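Local coordinates for uncharacterized protein (PDB 5IBZ) that probably has arylformamidase-type activity, as a member of the cyclase family, and binds acetylphosphate in its pocket, at residues A10-H14 with S231-P235; L55-I59 with G110-W114; D115-H119 with G311-S315. All blocks are in the same frame, centred on the assembly; numbering follows the deposited sequence.

Contact 1: A10-H14 with S231-P235; sequences ALHPH and SDTVP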
ATOM      1  N   ALA B  10     -20.846  19.804 -24.987  1.00 49.75           N
ATOM      2  CA  ALA B  10     -20.957  21.242 -24.785  1.00 50.22           C
ATOM      3  C   ALA B  10     -20.608  21.600 -23.350  1.00 45.32           C
ATOM      4  O   ALA B  10     -21.314  21.218 -22.414  1.00 41.77           O
ATOM      5  CB  ALA B  10     -22.361  21.735 -25.122  1.00 53.64           C
ATOM      6  N   LEU B  11     -19.500  22.316 -23.188  1.00 42.46           N
ATOM      7  CA  LEU B  11     -19.148  22.923 -21.910  1.00 40.66           C
ATOM      8  C   LEU B  11     -19.975  24.194 -21.760  1.00 37.35           C
ATOM      9  O   LEU B  11     -19.949  25.065 -22.638  1.00 35.22           O
ATOM     10  CB  LEU B  11     -17.649  23.237 -21.850  1.00 40.85           C
ATOM     11  CG  LEU B  11     -17.124  23.845 -20.539  1.00 39.19           C
ATOM     12  CD1 LEU B  11     -16.997  22.771 -19.465  1.00 35.26           C
ATOM     13  CD2 LEU B  11     -15.791  24.554 -20.767  1.00 40.65           C
ATOM     14  N   HIS B  12     -20.731  24.294 -20.673  1.00 33.05           N
ATOM     15  CA  HIS B  12     -21.532  25.489 -20.427  1.00 35.96           C
ATOM     16  C   HIS B  12     -20.629  26.632 -19.980  1.00 38.48           C
ATOM     17  O   HIS B  12     -19.804  26.454 -19.081  1.00 37.11           O
ATOM     18  CB  HIS B  12     -22.617  25.208 -19.385  1.00 34.76           C
ATOM     19  CG  HIS B  12     -23.628  24.211 -19.858  1.00 39.09           C
ATOM     20  ND1 HIS B  12     -24.679  24.554 -20.683  1.00 42.48           N
ATOM     21  CD2 HIS B  12     -23.716  22.871 -19.670  1.00 40.43           C
ATOM     22  CE1 HIS B  12     -25.385  23.472 -20.964  1.00 45.01           C
ATOM     23  NE2 HIS B  12     -24.822  22.438 -20.360  1.00 41.24           N
ATOM     24  N   PRO B  13     -20.765  27.808 -20.622  1.00 39.43           N
ATOM     25  CA  PRO B  13     -19.871  28.892 -20.211  1.00 35.73           C
ATOM     26  C   PRO B  13     -20.034  29.239 -18.740  1.00 36.98           C
ATOM     27  O   PRO B  13     -21.146  29.415 -18.249  1.00 36.39           O
ATOM     28  CB  PRO B  13     -20.300  30.063 -21.099  1.00 38.65           C
ATOM     29  CG  PRO B  13     -20.955  29.430 -22.284  1.00 38.32           C
ATOM     30  CD  PRO B  13     -21.617  28.195 -21.764  1.00 37.92           C
ATOM     31  N   HIS B  14     -18.906  29.327 -18.054  1.00 34.18           N
ATOM     32  CA  HIS B  14     -18.887  29.668 -16.648  1.00 34.22           C
ATOM     33  C   HIS B  14     -19.759  30.870 -16.311  1.00 30.84           C
ATOM     34  O   HIS B  14     -20.531  30.821 -15.365  1.00 29.81           O
ATOM     35  CB  HIS B  14     -17.461  29.961 -16.189  1.00 38.33           C
ATOM     36  CG  HIS B  14     -17.380  30.384 -14.758  1.00 38.70           C
ATOM     37  ND1 HIS B  14     -17.389  31.707 -14.369  1.00 39.40           N
ATOM     38  CD2 HIS B  14     -17.322  29.657 -13.621  1.00 30.15           C
ATOM     39  CE1 HIS B  14     -17.321  31.775 -13.053  1.00 35.64           C
ATOM     40  NE2 HIS B  14     -17.279  30.543 -12.575  1.00 36.19           N
ATOM     41  N   SER B 231     -24.545  16.745 -21.567  1.00 11.47           N
ATOM     42  CA  SER B 231     -24.337  18.144 -21.218  1.00 12.14           C
ATOM     43  C   SER B 231     -25.632  18.897 -20.882  1.00 10.72           C
ATOM     44  O   SER B 231     -25.592  19.838 -20.090  1.00 14.14           O
ATOM     45  CB  SER B 231     -23.609  18.869 -22.346  1.00 20.00           C
ATOM     46  OG  SER B 231     -24.392  18.849 -23.519  1.00 28.36           O
ATOM     47  N   ASP B 232     -26.773  18.522 -21.459  1.00 12.64           N
ATOM     48  CA  ASP B 232     -27.978  19.311 -21.200  1.00 12.68           C
ATOM     49  C   ASP B 232     -28.629  18.942 -19.865  1.00 13.50           C
ATOM     50  O   ASP B 232     -29.642  19.533 -19.487  1.00 13.37           O
ATOM     51  CB  ASP B 232     -28.972  19.216 -22.392  1.00 15.08           C
ATOM     52  CG  ASP B 232     -29.965  18.066 -22.301  1.00 16.87           C
ATOM     53  OD1 ASP B 232     -29.760  17.089 -21.554  1.00 15.72           O
ATOM     54  OD2 ASP B 232     -30.971  18.149 -23.040  1.00 18.23           O
ATOM     55  N   THR B 233     -28.015  18.037 -19.101  1.00 10.17           N
ATOM     56  CA  THR B 233     -28.481  17.792 -17.740  1.00 10.50           C
ATOM     57  C   THR B 233     -27.920  18.830 -16.753  1.00 10.32           C
ATOM     58  O   THR B 233     -28.436  18.991 -15.652  1.00 11.13           O
ATOM     59  CB  THR B 233     -28.116  16.373 -17.241  1.00 10.75           C
ATOM     60  OG1 THR B 233     -26.698  16.259 -17.058  1.00 10.13           O
ATOM     61  CG2 THR B 233     -28.636  15.292 -18.214  1.00 11.17           C
ATOM     62  N   VAL B 234     -26.879  19.557 -17.152  1.00 10.05           N
ATOM     63  CA  VAL B 234     -26.178  20.433 -16.212  1.00 10.73           C
ATOM     64  C   VAL B 234     -27.045  21.642 -15.778  1.00 11.20           C
ATOM     65  O   VAL B 234     -27.132  21.936 -14.574  1.00 10.36           O
ATOM     66  CB  VAL B 234     -24.824  20.874 -16.799  1.00 10.77           C
ATOM     67  CG1 VAL B 234     -24.208  21.977 -15.963  1.00 13.38           C
ATOM     68  CG2 VAL B 234     -23.855  19.684 -16.839  1.00 14.40           C
ATOM     69  N   PRO B 235     -27.702  22.326 -16.725  1.00 10.44           N
ATOM     70  CA  PRO B 235     -28.537  23.430 -16.239  1.00 11.25           C
ATOM     71  C   PRO B 235     -29.671  22.919 -15.337  1.00 11.03           C
ATOM     72  O   PRO B 235     -30.065  23.603 -14.388  1.00 10.73           O
ATOM     73  CB  PRO B 235     -29.075  24.055 -17.520  1.00 12.00           C
ATOM     74  CG  PRO B 235     -28.089  23.689 -18.582  1.00 11.98           C
ATOM     75  CD  PRO B 235     -27.622  22.297 -18.191  1.00 10.09           C
TER
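H12 reaches across to S231, V234 and P235 with the far part of its ring. From CB, the ring is carried across to the other segment, with CG anti to the carbonyl carbon (chi1 -65°). Next, H12 CD2 lies 3.7 Å from V234 CB, the two side chains running in opposed directions as they pass. On the other branch, ND1 only brushes the proline, but H12 CE1 comes within 3.6 Å of P235 CG. P235 CG makes an off-centre CH-pi contact, 4.0 Å from the centroid of the H12 ring. The segments join the N-terminal end of the modelled chain to the region of helix 233-239. N270 of helix 266-275 also holds segment 10-14, its OD1 accepting from the backbone N of H12. At the tip, H12 NE2 donates to S231 O at 2.7 Å, with an N-H...O angle of 167°. The oxygen lies almost in the imidazole plane, whereas NE2 stands well above the carbonyl plane. S231 O also accepts from V234 N, which approaches from the opposite face of that carbonyl. Nearby, S231 CB sits 3.3 Å from A10 O.

Contact 2: L55-I59 with G110-W114; sequences LAIPI and GSTQW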
ATOM      1  N   LEU B  55     -25.801   0.774  -1.011  1.00  7.49           N
ATOM      2  CA  LEU B  55     -25.625   1.107  -2.416  1.00  7.58           C
ATOM      3  C   LEU B  55     -24.156   1.028  -2.814  1.00  8.43           C
ATOM      4  O   LEU B  55     -23.726   1.688  -3.759  1.00  8.39           O
ATOM      5  CB  LEU B  55     -26.190   2.512  -2.712  1.00  7.60           C
ATOM      6  CG  LEU B  55     -27.579   2.770  -2.109  1.00  8.63           C
ATOM      7  CD1 LEU B  55     -28.051   4.166  -2.511  1.00  9.07           C
ATOM      8  CD2 LEU B  55     -28.595   1.748  -2.567  1.00  7.67           C
ATOM      9  N   ALA B  56     -23.395   0.218  -2.096  1.00  9.29           N
ATOM     10  CA  ALA B  56     -21.986   0.011  -2.413  1.00  8.68           C
ATOM     11  C   ALA B  56     -21.722  -1.291  -3.155  1.00 10.15           C
ATOM     12  O   ALA B  56     -22.396  -2.299  -2.936  1.00  9.33           O
ATOM     13  CB  ALA B  56     -21.159   0.036  -1.138  1.00  8.36           C
ATOM     14  N   ILE B  57     -20.703  -1.265  -3.996  1.00  7.21           N
ATOM     15  CA  ILE B  57     -20.099  -2.510  -4.481  1.00  7.45           C
ATOM     16  C   ILE B  57     -19.093  -3.001  -3.439  1.00  7.97           C
ATOM     17  O   ILE B  57     -18.606  -2.230  -2.604  1.00  8.82           O
ATOM     18  CB  ILE B  57     -19.407  -2.348  -5.844  1.00  7.78           C
ATOM     19  CG1 ILE B  57     -18.269  -1.325  -5.815  1.00  9.43           C
ATOM     20  CG2 ILE B  57     -20.421  -1.993  -6.901  1.00  9.80           C
ATOM     21  CD1 ILE B  57     -17.255  -1.533  -6.952  1.00  8.77           C
ATOM     22  N   PRO B  58     -18.766  -4.291  -3.492  1.00  7.57           N
ATOM     23  CA  PRO B  58     -17.748  -4.763  -2.549  1.00  8.40           C
ATOM     24  C   PRO B  58     -16.390  -4.154  -2.828  1.00  7.26           C
ATOM     25  O   PRO B  58     -15.987  -4.051  -4.009  1.00  9.08           O
ATOM     26  CB  PRO B  58     -17.733  -6.282  -2.761  1.00 11.20           C
ATOM     27  CG  PRO B  58     -18.372  -6.509  -4.081  1.00 14.74           C
ATOM     28  CD  PRO B  58     -19.346  -5.371  -4.291  1.00  8.96           C
ATOM     29  N   ILE B  59     -15.703  -3.759  -1.759  1.00  8.75           N
ATOM     30  CA  ILE B  59     -14.309  -3.331  -1.849  1.00  9.51           C
ATOM     31  C   ILE B  59     -13.438  -4.577  -1.873  1.00  9.20           C
ATOM     32  O   ILE B  59     -13.238  -5.234  -0.843  1.00 10.69           O
ATOM     33  CB  ILE B  59     -13.905  -2.431  -0.697  1.00  9.32           C
ATOM     34  CG1 ILE B  59     -14.781  -1.162  -0.695  1.00  8.28           C
ATOM     35  CG2 ILE B  59     -12.418  -2.075  -0.786  1.00  8.36           C
ATOM     36  CD1 ILE B  59     -14.484  -0.173   0.380  1.00  8.64           C
ATOM     37  N   GLY B 110     -11.368   4.372  -6.247  1.00  8.57           N
ATOM     38  CA  GLY B 110     -11.252   2.997  -6.698  1.00 10.49           C
ATOM     39  C   GLY B 110     -12.463   2.104  -6.489  1.00 12.77           C
ATOM     40  O   GLY B 110     -12.414   0.938  -6.845  1.00 11.72           O
ATOM     41  N   SER B 111     -13.539   2.654  -5.935  1.00  8.30           N
ATOM     42  CA  SER B 111     -14.728   1.878  -5.601  1.00  6.89           C
ATOM     43  C   SER B 111     -15.939   2.813  -5.576  1.00  8.62           C
ATOM     44  O   SER B 111     -15.879   3.912  -6.108  1.00  8.93           O
ATOM     45  CB  SER B 111     -14.545   1.158  -4.259  1.00 10.50           C
ATOM     46  OG  SER B 111     -15.526   0.154  -4.058  1.00  9.86           O
ATOM     47  N   THR B 112     -17.046   2.392  -4.968  1.00  8.36           N
ATOM     48  CA  THR B 112     -18.144   3.307  -4.678  1.00  6.77           C
ATOM     49  C   THR B 112     -17.559   4.560  -4.026  1.00  8.13           C
ATOM     50  O   THR B 112     -16.788   4.462  -3.077  1.00  9.24           O
ATOM     51  CB  THR B 112     -19.179   2.640  -3.764  1.00  7.21           C
ATOM     52  OG1 THR B 112     -19.662   1.444  -4.405  1.00  8.95           O
ATOM     53  CG2 THR B 112     -20.306   3.585  -3.448  1.00  8.15           C
ATOM     54  N   GLN B 113     -17.922   5.732  -4.537  1.00  7.37           N
ATOM     55  CA  GLN B 113     -17.192   6.941  -4.177  1.00  8.12           C
ATOM     56  C   GLN B 113     -18.004   8.214  -4.273  1.00  7.63           C
ATOM     57  O   GLN B 113     -18.984   8.290  -5.028  1.00  7.47           O
ATOM     58  CB  GLN B 113     -15.959   7.091  -5.085  1.00  7.12           C
ATOM     59  CG  GLN B 113     -16.302   7.460  -6.536  1.00  7.83           C
ATOM     60  CD  GLN B 113     -15.130   7.269  -7.469  1.00 11.10           C
ATOM     61  OE1 GLN B 113     -14.478   8.214  -7.901  1.00 11.71           O
ATOM     62  NE2 GLN B 113     -14.827   6.030  -7.735  1.00 11.71           N
ATOM     63  N   TRP B 114     -17.550   9.206  -3.514  1.00  6.69           N
ATOM     64  CA  TRP B 114     -17.792  10.625  -3.815  1.00  6.40           C
ATOM     65  C   TRP B 114     -16.491  11.215  -4.327  1.00  7.34           C
ATOM     66  O   TRP B 114     -15.415  10.899  -3.804  1.00  9.53           O
ATOM     67  CB  TRP B 114     -18.208  11.447  -2.602  1.00  8.24           C
ATOM     68  CG  TRP B 114     -19.604  11.327  -2.162  1.00  7.29           C
ATOM     69  CD1 TRP B 114     -20.020  10.890  -0.951  1.00 10.27           C
ATOM     70  CD2 TRP B 114     -20.788  11.685  -2.887  1.00  8.99           C
ATOM     71  NE1 TRP B 114     -21.387  10.949  -0.865  1.00  9.22           N
ATOM     72  CE2 TRP B 114     -21.888  11.430  -2.039  1.00  9.41           C
ATOM     73  CE3 TRP B 114     -21.029  12.181  -4.158  1.00  8.44           C
ATOM     74  CZ2 TRP B 114     -23.193  11.640  -2.431  1.00  8.62           C
ATOM     75  CZ3 TRP B 114     -22.329  12.415  -4.542  1.00  9.21           C
ATOM     76  CH2 TRP B 114     -23.400  12.133  -3.683  1.00  8.13           C
TER
HETATM   77  O   HOH W   1     -17.565   0.211  -2.015  1.00  9.39           O
HETATM   78  O   HOH W   2     -14.336  -2.065  -5.132  1.00  9.21           O
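T112 OG1 is gripped twice: it accepts from I57 N at 2.9 Å and hydrogen-bonds to I282 O. The N-H...O angle at I57 is 165°, a nearly straight bond. This ties the loop after strand 52-54 to the entry of strand 113-115 in the mixed central sheet, consistent with the swivelling beta/beta/alpha fold of the cyclase family. OG1 lies anti to the carbonyl carbon of T112 (chi1 -58°), with CG2 anti to the backbone N. From there CG2 lies alongside L55 O and A56 CA, while I57 CG1 packs 3.4 Å from T112 OG1. A valine in place of T112 would probably leave I57 N without its acceptor and I282 O without its hydroxyl partner, in a buried spot. T112 N is itself buried and has no partner in the model.

S111 works through water. Its OG is joined to two waters. One donates to I57 O at 2.7 Å and the other to P58 O at 2.8 Å. The aliphatic parts close in as well: I57 CG1 is 3.6 Å from S111 OG, and I59 CG1 is about as near. Beyond the loop, A56 packs on Y308 and P58 on P310, both of the second subunit. The backbone of S111 is held by its own neighbour, as Q113 NE2 donates to S111 O at 2.9 Å, in the carbonyl plane.

Contact 3: D115-H119 with G311-S315; sequences DALSH and GAVGS. With UVW (acetylphosphate), chain F.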
ATOM      1  N   ASP B 115     -16.611  12.100  -5.303  1.00  7.25           N
ATOM      2  CA  ASP B 115     -15.498  12.924  -5.755  1.00  7.04           C
ATOM      3  C   ASP B 115     -15.671  14.298  -5.172  1.00  7.48           C
ATOM      4  O   ASP B 115     -16.744  14.891  -5.282  1.00  8.14           O
ATOM      5  CB  ASP B 115     -15.458  12.988  -7.269  1.00 10.53           C
ATOM      6  CG  ASP B 115     -15.317  11.609  -7.895  1.00 13.95           C
ATOM      7  OD1 ASP B 115     -14.789  10.691  -7.221  1.00 14.58           O
ATOM      8  OD2 ASP B 115     -15.761  11.439  -9.052  1.00 20.33           O
ATOM      9  N   ALA B 116     -14.636  14.795  -4.502  1.00  7.77           N
ATOM     10  CA  ALA B 116     -14.654  16.152  -3.939  1.00  9.12           C
ATOM     11  C   ALA B 116     -14.548  17.197  -5.030  1.00  8.14           C
ATOM     12  O   ALA B 116     -14.219  16.888  -6.178  1.00  9.04           O
ATOM     13  CB  ALA B 116     -13.520  16.323  -2.961  1.00  9.49           C
ATOM     14  N   LEU B 117     -14.786  18.446  -4.656  1.00  7.36           N
ATOM     15  CA  LEU B 117     -14.665  19.533  -5.628  1.00  7.53           C
ATOM     16  C   LEU B 117     -13.194  19.764  -6.013  1.00  9.13           C
ATOM     17  O   LEU B 117     -12.904  20.439  -6.995  1.00 11.70           O
ATOM     18  CB  LEU B 117     -15.286  20.811  -5.068  1.00  9.99           C
ATOM     19  CG  LEU B 117     -16.721  20.656  -4.589  1.00  8.86           C
ATOM     20  CD1 LEU B 117     -17.246  22.006  -4.133  1.00  8.69           C
ATOM     21  CD2 LEU B 117     -17.638  20.050  -5.664  1.00  8.56           C
ATOM     22  N   SER B 118     -12.272  19.216  -5.228  1.00  7.67           N
ATOM     23  CA  SER B 118     -10.849  19.240  -5.570  1.00  8.44           C
ATOM     24  C   SER B 118     -10.449  18.165  -6.575  1.00  9.01           C
ATOM     25  O   SER B 118      -9.294  18.093  -6.972  1.00  9.47           O
ATOM     26  CB  SER B 118     -10.007  19.082  -4.301  1.00  7.86           C
ATOM     27  OG  SER B 118     -10.511  18.029  -3.484  1.00  7.61           O
ATOM     28  N   HIS B 119     -11.382  17.300  -6.979  1.00  9.89           N
ATOM     29  CA  HIS B 119     -11.054  16.198  -7.890  1.00 10.49           C
ATOM     30  C   HIS B 119     -10.930  16.610  -9.360  1.00 10.01           C
ATOM     31  O   HIS B 119     -10.211  15.959 -10.112  1.00 11.33           O
ATOM     32  CB  HIS B 119     -12.106  15.076  -7.776  1.00  9.49           C
ATOM     33  CG  HIS B 119     -11.944  13.977  -8.777  1.00 10.99           C
ATOM     34  ND1 HIS B 119     -10.798  13.216  -8.872  1.00 15.66           N
ATOM     35  CD2 HIS B 119     -12.786  13.504  -9.728  1.00 11.09           C
ATOM     36  CE1 HIS B 119     -10.939  12.328  -9.840  1.00 13.50           C
ATOM     37  NE2 HIS B 119     -12.139  12.483 -10.375  1.00 14.30           N
ATOM     38  N   GLY B 311      -7.536  16.676   3.279  1.00  8.97           N
ATOM     39  CA  GLY B 311      -6.717  16.876   2.094  1.00  8.98           C
ATOM     40  C   GLY B 311      -6.962  15.886   0.977  1.00  9.02           C
ATOM     41  O   GLY B 311      -6.285  15.943  -0.048  1.00  9.67           O
ATOM     42  N   ALA B 312      -7.931  14.992   1.144  1.00  8.16           N
ATOM     43  CA  ALA B 312      -8.253  14.042   0.084  1.00  7.61           C
ATOM     44  C   ALA B 312      -9.218  14.652  -0.924  1.00  7.42           C
ATOM     45  O   ALA B 312      -9.996  15.561  -0.594  1.00  8.06           O
ATOM     46  CB  ALA B 312      -8.842  12.757   0.669  1.00  8.37           C
ATOM     47  N   VAL B 313      -9.175  14.122  -2.147  1.00  8.46           N
ATOM     48  CA  VAL B 313      -9.992  14.663  -3.222  1.00  9.24           C
ATOM     49  C   VAL B 313     -11.200  13.767  -3.538  1.00  9.75           C
ATOM     50  O   VAL B 313     -11.866  13.940  -4.563  1.00  8.62           O
ATOM     51  CB  VAL B 313      -9.154  14.908  -4.501  1.00  8.19           C
ATOM     52  CG1 VAL B 313      -8.024  15.855  -4.202  1.00  9.15           C
ATOM     53  CG2 VAL B 313      -8.620  13.627  -5.092  1.00 10.74           C
ATOM     54  N   GLY B 314     -11.524  12.871  -2.609  1.00  8.46           N
ATOM     55  CA  GLY B 314     -12.709  12.033  -2.693  1.00  7.46           C
ATOM     56  C   GLY B 314     -12.651  11.010  -1.581  1.00  9.32           C
ATOM     57  O   GLY B 314     -11.737  11.020  -0.766  1.00  9.64           O
ATOM     58  N   SER B 315     -13.606  10.097  -1.563  1.00  9.56           N
ATOM     59  CA  SER B 315     -13.668   9.093  -0.520  1.00  8.24           C
ATOM     60  C   SER B 315     -14.466   7.886  -0.954  1.00  6.46           C
ATOM     61  O   SER B 315     -15.460   8.045  -1.659  1.00  8.20           O
ATOM     62  CB  SER B 315     -14.338   9.669   0.713  1.00 12.00           C
ATOM     63  OG  SER B 315     -14.440   8.696   1.729  1.00  9.77           O
TER
HETATM   64  C1  UVW F 401     -12.308   9.315 -15.070  1.00 44.05           C
HETATM   65  O1  UVW F 401     -11.376   8.985 -14.418  1.00 54.91           O
HETATM   66  C1M UVW F 401     -12.242   9.239 -16.593  1.00 43.15           C
HETATM   67  O2  UVW F 401     -13.484   9.774 -14.470  1.00 27.99           O
HETATM   68  P   UVW F 401     -13.631  10.042 -12.854  1.00 20.73           P
HETATM   69  O1P UVW F 401     -12.454  10.827 -12.323  1.00 22.07           O
HETATM   70  O2P UVW F 401     -14.915  10.821 -12.685  1.00 26.99           O
HETATM   71  O3P UVW F 401     -13.729   8.751 -12.084  1.00 27.93           O
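The H119 imidazole has D115 OD1 over one face, 4.2 Å above the plane and offset toward the rim, and acetylphosphate at its edge. In the second subunit, the ring of F99 also meets it, the planes at about 40°, A100 O is hydrogen-bonded to H119 ND1, and D102 OD2 takes the N-H of V313. H119 CB rests 3.4 Å from V313 O. The segments meet where strand 113-115 pairs with strand 314-316, which within this chain borders the mixed central sheet, and the acetylphosphate pocket opens beside this pairing. With CG anti to the backbone N (chi1 173°), the ring of H119 extends to the phosphate of the ligand. H119 NE2 donates to O1P of acetylphosphate at 2.6 Å, with an N-H...O angle of 155°, and O1P lies near the ring plane. The ring is thus tied at both nitrogens, which fixes its rotation. D115 is more distant from the ligand: D115 OD2 is 3.8 Å from O2P of acetylphosphate. R69 and H268 add further hydrogen bonds to the ligand.

D115 and G314 form an antiparallel non-hydrogen-bonded pair, their CA atoms 4.2 Å apart. Past this pair segment 115-119 bends in a type I turn from A116 to H119, closed by H119 N to A116 O. A116 CB also comes close to V313 O. V313 wedges its CB and CG1 against S118. V313 CG1 comes within 3.4 Å of S118 OG, whose hydrogen-bond partner is L146 O. V313 O accepts from A116 N at 2.9 Å, the donor standing well out of the carbonyl plane.

In the fold
Contacts 2 and 3 follow one another along the chain and touch in space, with centres about 15 Å apart. They meet in one sheet, where W114 O and S315 N, 3.0 Å apart, probably form a hydrogen bond between strands 113-115 and 314-316. Both also touch the second subunit. Contact 3 supplies D115 and H119 to the acetylphosphate pocket, while in contact 2 the S111 side chain lies about 11 Å from a bound acetylphosphate. Contact 1 is a surface contact, its centre 27 Å from that of contact 2 and 22 Å from that of contact 3. The V234 side chain is about 13 Å from a bound acetylphosphate. Along the chain, contact 1 encloses contact 2 and crosses contact 3.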